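Transketolase (Campylobacter jejuni, PDB 3L84) belongs to the transketolase family of thiamine-diphosphate-dependent enzymes and forms a homodimer with thiamine-diphosphate-binding, pyrimidine-binding and C-terminal domains. Local coordinates at residues G357-S362 with G405-F410; G534-L539 with I582-A587. One frame throughout, in Å; residues are numbered along the deposited sequence.

Contact 1: G357-S362 with G405-F410; sequences GFLGGS and GIFLPF
The ring of F410 lies over the backbone of G360 and G361: G360 CA sits 3.7 Å from the ring centroid, over the face, a CH-pi contact, while CE1 of F410 reaches G361 N at 3.4 Å. F410 CG stands between its own backbone N and carbonyl carbon (chi1 70°). G360, with no side chain, lets its CA lie against both the F410 ring and the F410 carbonyl. On the side of the sheet that carries F358, L408 and F410, F358 CE2 meets F410 CD2 at 3.6 Å, the two ring planes inclined by 32°. F358 CD1 also touches L408 CB. From the opposite side of the sheet, L359 CD2 reaches F407 CD1 at 4.0 Å, just ahead of strand 408-410, and G357 O lies at the edge of the F407 ring, near its plane. Four backbone hydrogen bonds join the two segments: L408 N to G357 O (2.9 Å, nearly straight at 171°), L359 N to L408 O, F410 N to L359 O (3.0 Å) and G361 N to F410 O. Farther out, L348, L351 and A352 of helix 340-354 pack on F358, and L348 also reaches F410; helices 118-137 and 391-404 cover the L359 and P409 face, where F401 meets the F407 ring edge-to-face. G360 and P409 bond onward to strands 384-386 and 436-440. Neighbouring parallel strands between helical layers, with strand 384-386 and helix 391-404 between them in the chain, are characteristic of the alpha/beta fold of the transketolase pyrimidine-binding domain.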
loop_
_atom_site.group_PDB
_atom_site.type_symbol
_atom_site.label_atom_id
_atom_site.label_comp_id
_atom_site.label_asym_id
_atom_site.label_seq_id
_atom_site.Cartn_x
_atom_site.Cartn_y
_atom_site.Cartn_z
ATOM N N GLY A 357 13.736 -25.097 -6.262
ATOM C CA GLY A 357 12.660 -24.412 -5.604
ATOM C C GLY A 357 12.623 -22.897 -5.769
ATOM O O GLY A 357 11.747 -22.254 -5.183
ATOM N N PHE A 358 13.555 -22.321 -6.534
ATOM C CA PHE A 358 13.592 -20.884 -6.785
ATOM C C PHE A 358 12.663 -20.524 -7.930
ATOM O O PHE A 358 12.798 -21.042 -9.021
ATOM C CB PHE A 358 15.024 -20.468 -7.082
ATOM C CG PHE A 358 15.231 -18.990 -7.140
ATOM C CD1 PHE A 358 15.609 -18.264 -6.005
ATOM C CD2 PHE A 358 15.070 -18.302 -8.336
ATOM C CE1 PHE A 358 15.814 -16.899 -6.072
ATOM C CE2 PHE A 358 15.296 -16.916 -8.394
ATOM C CZ PHE A 358 15.650 -16.234 -7.259
ATOM N N LEU A 359 11.725 -19.614 -7.702
ATOM C CA LEU A 359 10.742 -19.250 -8.714
ATOM C C LEU A 359 10.138 -17.911 -8.311
ATOM O O LEU A 359 10.423 -17.378 -7.249
ATOM C CB LEU A 359 9.659 -20.329 -8.882
ATOM C CG LEU A 359 8.486 -20.358 -7.875
ATOM C CD1 LEU A 359 7.514 -21.530 -8.242
ATOM C CD2 LEU A 359 8.876 -20.447 -6.422
ATOM N N GLY A 360 9.324 -17.352 -9.189
ATOM C CA GLY A 360 8.688 -16.079 -8.869
ATOM C C GLY A 360 8.168 -15.423 -10.100
ATOM O O GLY A 360 7.982 -16.049 -11.156
ATOM N N GLY A 361 7.952 -14.127 -9.994
ATOM C CA GLY A 361 7.435 -13.398 -11.129
ATOM C C GLY A 361 7.227 -11.950 -10.829
ATOM O O GLY A 361 7.675 -11.441 -9.780
ATOM N N SER A 362 6.562 -11.294 -11.766
ATOM C CA SER A 362 6.327 -9.855 -11.739
ATOM C C SER A 362 4.833 -9.591 -11.797
ATOM O O SER A 362 4.024 -10.405 -12.271
ATOM C CB SER A 362 7.014 -9.249 -12.982
ATOM O OG SER A 362 6.759 -7.843 -13.091
ATOM N N GLY A 405 7.456 -24.682 2.471
ATOM C CA GLY A 405 8.465 -25.600 2.967
ATOM C C GLY A 405 9.597 -25.873 1.992
ATOM O O GLY A 405 10.633 -26.371 2.415
ATOM N N ILE A 406 9.395 -25.637 0.704
ATOM C CA ILE A 406 10.344 -26.036 -0.334
ATOM C C ILE A 406 10.677 -24.933 -1.365
ATOM O O ILE A 406 11.453 -25.223 -2.317
ATOM C CB ILE A 406 9.851 -27.295 -1.080
ATOM C CG1 ILE A 406 8.465 -27.062 -1.705
ATOM C CG2 ILE A 406 9.894 -28.519 -0.154
ATOM C CD1 ILE A 406 8.058 -28.128 -2.758
ATOM N N PHE A 407 10.182 -23.721 -1.179
ATOM C CA PHE A 407 10.309 -22.669 -2.196
ATOM C C PHE A 407 11.077 -21.452 -1.723
ATOM O O PHE A 407 11.081 -21.107 -0.533
ATOM C CB PHE A 407 8.943 -22.211 -2.700
ATOM C CG PHE A 407 8.128 -23.293 -3.348
ATOM C CD1 PHE A 407 8.563 -23.900 -4.504
ATOM C CD2 PHE A 407 6.968 -23.742 -2.765
ATOM C CE1 PHE A 407 7.820 -24.902 -5.103
ATOM C CE2 PHE A 407 6.209 -24.753 -3.351
ATOM C CZ PHE A 407 6.681 -25.340 -4.530
ATOM N N LEU A 408 11.737 -20.825 -2.691
ATOM C CA LEU A 408 12.503 -19.577 -2.549
ATOM C C LEU A 408 11.903 -18.589 -3.560
ATOM O O LEU A 408 12.323 -18.610 -4.738
ATOM C CB LEU A 408 13.970 -19.848 -2.851
ATOM C CG LEU A 408 14.659 -20.734 -1.823
ATOM C CD1 LEU A 408 15.916 -21.357 -2.406
ATOM C CD2 LEU A 408 14.966 -19.964 -0.576
ATOM N N PRO A 409 10.928 -17.786 -3.142
ATOM C CA PRO A 409 10.196 -16.966 -4.099
ATOM C C PRO A 409 10.739 -15.556 -4.239
ATOM O O PRO A 409 11.305 -14.980 -3.302
ATOM C CB PRO A 409 8.807 -16.907 -3.501
ATOM C CG PRO A 409 9.092 -16.837 -2.032
ATOM C CD PRO A 409 10.273 -17.764 -1.828
ATOM N N PHE A 410 10.509 -14.979 -5.418
ATOM C CA PHE A 410 10.737 -13.547 -5.626
ATOM C C PHE A 410 9.516 -12.877 -6.209
ATOM O O PHE A 410 8.768 -13.442 -6.992
ATOM C CB PHE A 410 12.001 -13.247 -6.501
ATOM C CG PHE A 410 11.876 -13.623 -7.955
ATOM C CD1 PHE A 410 11.288 -12.744 -8.876
ATOM C CD2 PHE A 410 12.298 -14.859 -8.393
ATOM C CE1 PHE A 410 11.177 -13.112 -10.218
ATOM C CE2 PHE A 410 12.186 -15.221 -9.730
ATOM C CZ PHE A 410 11.626 -14.339 -10.631
#

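Contact 2: G534-L539 with I582-A587; sequences GSEVWL and IGVEAA
E536 bends its side chain over the start of A586, so that the backbone N-H of A586 meets the carboxylate from above its plane, 65° out of it. The bond from A586 N to E536 OE1 is 2.9 Å long with an N-H...O angle of 156°. CG is anti to the carbonyl carbon, and the bend at chi2 (65°) brings CD within 3.7 Å of A586 CB. The other oxygen takes the hydroxyl of the preceding residue: S535 OG donates to E536 OE2 at 2.6 Å, on the syn side, tilted out of the carboxylate plane. With R472 forming a salt bridge to OE1, both oxygens are held, which should fix the rotation of the group and favour its charged form. The site lies where strand 580-584 of the C-terminal domain's mixed sheet runs out and helix 537-549 begins, the strand's carboxyl end facing the first turn of a helix that packs against the sheet. V584 CG1 touches both E536 CB and L539 CD2, 4.1 Å from each; the L539 and V584 side chains cross at about a right angle. V584 O, 3.5 Å from E536 CB, is buried here without a polar partner. E585 points its CB away from the helix start, and its carboxylate is held by S533 and S589, with a salt bridge to R463. Beyond L539, helix 622-629 adds V622 and L625 to the apolar side.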
loop_
_atom_site.group_PDB
_atom_site.type_symbol
_atom_site.label_atom_id
_atom_site.label_comp_id
_atom_site.label_asym_id
_atom_site.label_seq_id
_atom_site.Cartn_x
_atom_site.Cartn_y
_atom_site.Cartn_z
ATOM N N GLY A 534 24.290 2.810 -5.542
ATOM C CA GLY A 534 23.703 2.619 -6.829
ATOM C C GLY A 534 24.227 3.545 -7.890
ATOM O O GLY A 534 25.456 3.727 -8.029
ATOM N N SER A 535 23.314 4.127 -8.639
ATOM C CA SER A 535 23.616 4.989 -9.765
ATOM C C SER A 535 24.401 6.236 -9.425
ATOM O O SER A 535 24.894 6.877 -10.351
ATOM C CB SER A 535 22.343 5.371 -10.514
ATOM O OG SER A 535 21.389 5.943 -9.610
ATOM N N GLU A 536 24.540 6.601 -8.156
ATOM C CA GLU A 536 25.307 7.819 -7.809
ATOM C C GLU A 536 26.765 7.582 -7.485
ATOM O O GLU A 536 27.511 8.534 -7.272
ATOM C CB GLU A 536 24.586 8.566 -6.663
ATOM C CG GLU A 536 23.383 9.326 -7.152
ATOM C CD GLU A 536 22.286 8.430 -7.677
ATOM O OE1 GLU A 536 21.644 7.751 -6.833
ATOM O OE2 GLU A 536 22.057 8.384 -8.910
ATOM N N VAL A 537 27.208 6.332 -7.468
ATOM C CA VAL A 537 28.604 6.062 -7.097
ATOM C C VAL A 537 29.577 6.621 -8.128
ATOM O O VAL A 537 30.583 7.229 -7.798
ATOM C CB VAL A 537 28.841 4.533 -6.854
ATOM C CG1 VAL A 537 30.343 4.230 -6.640
ATOM C CG2 VAL A 537 28.059 4.071 -5.651
ATOM N N TRP A 538 29.269 6.449 -9.400
ATOM C CA TRP A 538 30.154 6.926 -10.439
ATOM C C TRP A 538 30.278 8.452 -10.392
ATOM O O TRP A 538 31.371 9.008 -10.557
ATOM C CB TRP A 538 29.596 6.466 -11.792
ATOM C CG TRP A 538 30.560 6.658 -12.859
ATOM C CD1 TRP A 538 30.486 7.567 -13.872
ATOM C CD2 TRP A 538 31.784 5.919 -13.051
ATOM N NE1 TRP A 538 31.592 7.441 -14.692
ATOM C CE2 TRP A 538 32.395 6.435 -14.207
ATOM C CE3 TRP A 538 32.417 4.876 -12.349
ATOM C CZ2 TRP A 538 33.614 5.936 -14.687
ATOM C CZ3 TRP A 538 33.612 4.373 -12.822
ATOM C CH2 TRP A 538 34.204 4.908 -13.979
ATOM N N LEU A 539 29.168 9.147 -10.133
ATOM C CA LEU A 539 29.215 10.606 -9.982
ATOM C C LEU A 539 30.207 10.987 -8.884
ATOM O O LEU A 539 30.962 11.965 -9.017
ATOM C CB LEU A 539 27.790 11.139 -9.663
ATOM C CG LEU A 539 27.727 12.585 -9.219
ATOM C CD1 LEU A 539 28.163 13.565 -10.285
ATOM C CD2 LEU A 539 26.287 12.909 -8.783
ATOM N N ILE A 582 29.937 13.589 2.772
ATOM C CA ILE A 582 28.819 14.020 1.950
ATOM C C ILE A 582 28.167 12.771 1.356
ATOM O O ILE A 582 28.805 12.020 0.607
ATOM C CB ILE A 582 29.221 14.982 0.843
ATOM C CG1 ILE A 582 29.967 16.215 1.405
ATOM C CG2 ILE A 582 27.990 15.409 0.022
ATOM C CD1 ILE A 582 31.468 16.118 1.402
ATOM N N GLY A 583 26.901 12.568 1.694
ATOM C CA GLY A 583 26.096 11.486 1.128
ATOM C C GLY A 583 25.404 11.932 -0.139
ATOM O O GLY A 583 24.912 13.077 -0.194
ATOM N N VAL A 584 25.405 11.112 -1.181
ATOM C CA VAL A 584 24.862 11.461 -2.466
ATOM C C VAL A 584 23.961 10.325 -2.975
ATOM O O VAL A 584 24.411 9.204 -3.211
ATOM C CB VAL A 584 26.004 11.691 -3.477
ATOM C CG1 VAL A 584 25.426 12.123 -4.813
ATOM C CG2 VAL A 584 27.054 12.714 -2.937
ATOM N N GLU A 585 22.666 10.612 -3.129
ATOM C CA GLU A 585 21.699 9.628 -3.587
ATOM C C GLU A 585 20.566 10.346 -4.307
ATOM O O GLU A 585 20.119 11.374 -3.861
ATOM C CB GLU A 585 21.106 8.821 -2.418
ATOM C CG GLU A 585 21.998 7.745 -1.857
ATOM C CD GLU A 585 21.297 6.806 -0.878
ATOM O OE1 GLU A 585 20.320 7.196 -0.160
ATOM O OE2 GLU A 585 21.778 5.677 -0.775
ATOM N N ALA A 586 20.054 9.721 -5.355
ATOM C CA ALA A 586 18.880 10.217 -6.080
ATOM C C ALA A 586 17.619 9.763 -5.347
ATOM O O ALA A 586 16.857 8.898 -5.796
ATOM C CB ALA A 586 18.876 9.743 -7.547
ATOM N N ALA A 587 17.435 10.336 -4.174
ATOM C CA ALA A 587 16.360 9.952 -3.234
ATOM C C ALA A 587 16.278 11.028 -2.191
ATOM O O ALA A 587 17.220 11.807 -2.020
ATOM C CB ALA A 587 16.674 8.595 -2.586
#

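Following the chain from the N terminus, the five-stranded parallel sheet of the first domain comes before either contact. Contact 1 then closes a loop of 42 residues, which includes strand 384-386 and helix 391-404, and pairs two strands inside the six-stranded parallel sheet. Contact 2 opens only after that sheet is complete; it too spans 42 residues, among them strand 554-558, and joins the start of helix 537-549 to the end of strand 580-584 in the C-terminal domain. The loops are in series, neither nested nor crossed. Their centres lie 31 Å apart and their nearest atoms about 20 Å, so each ties together its own domain without touching the other.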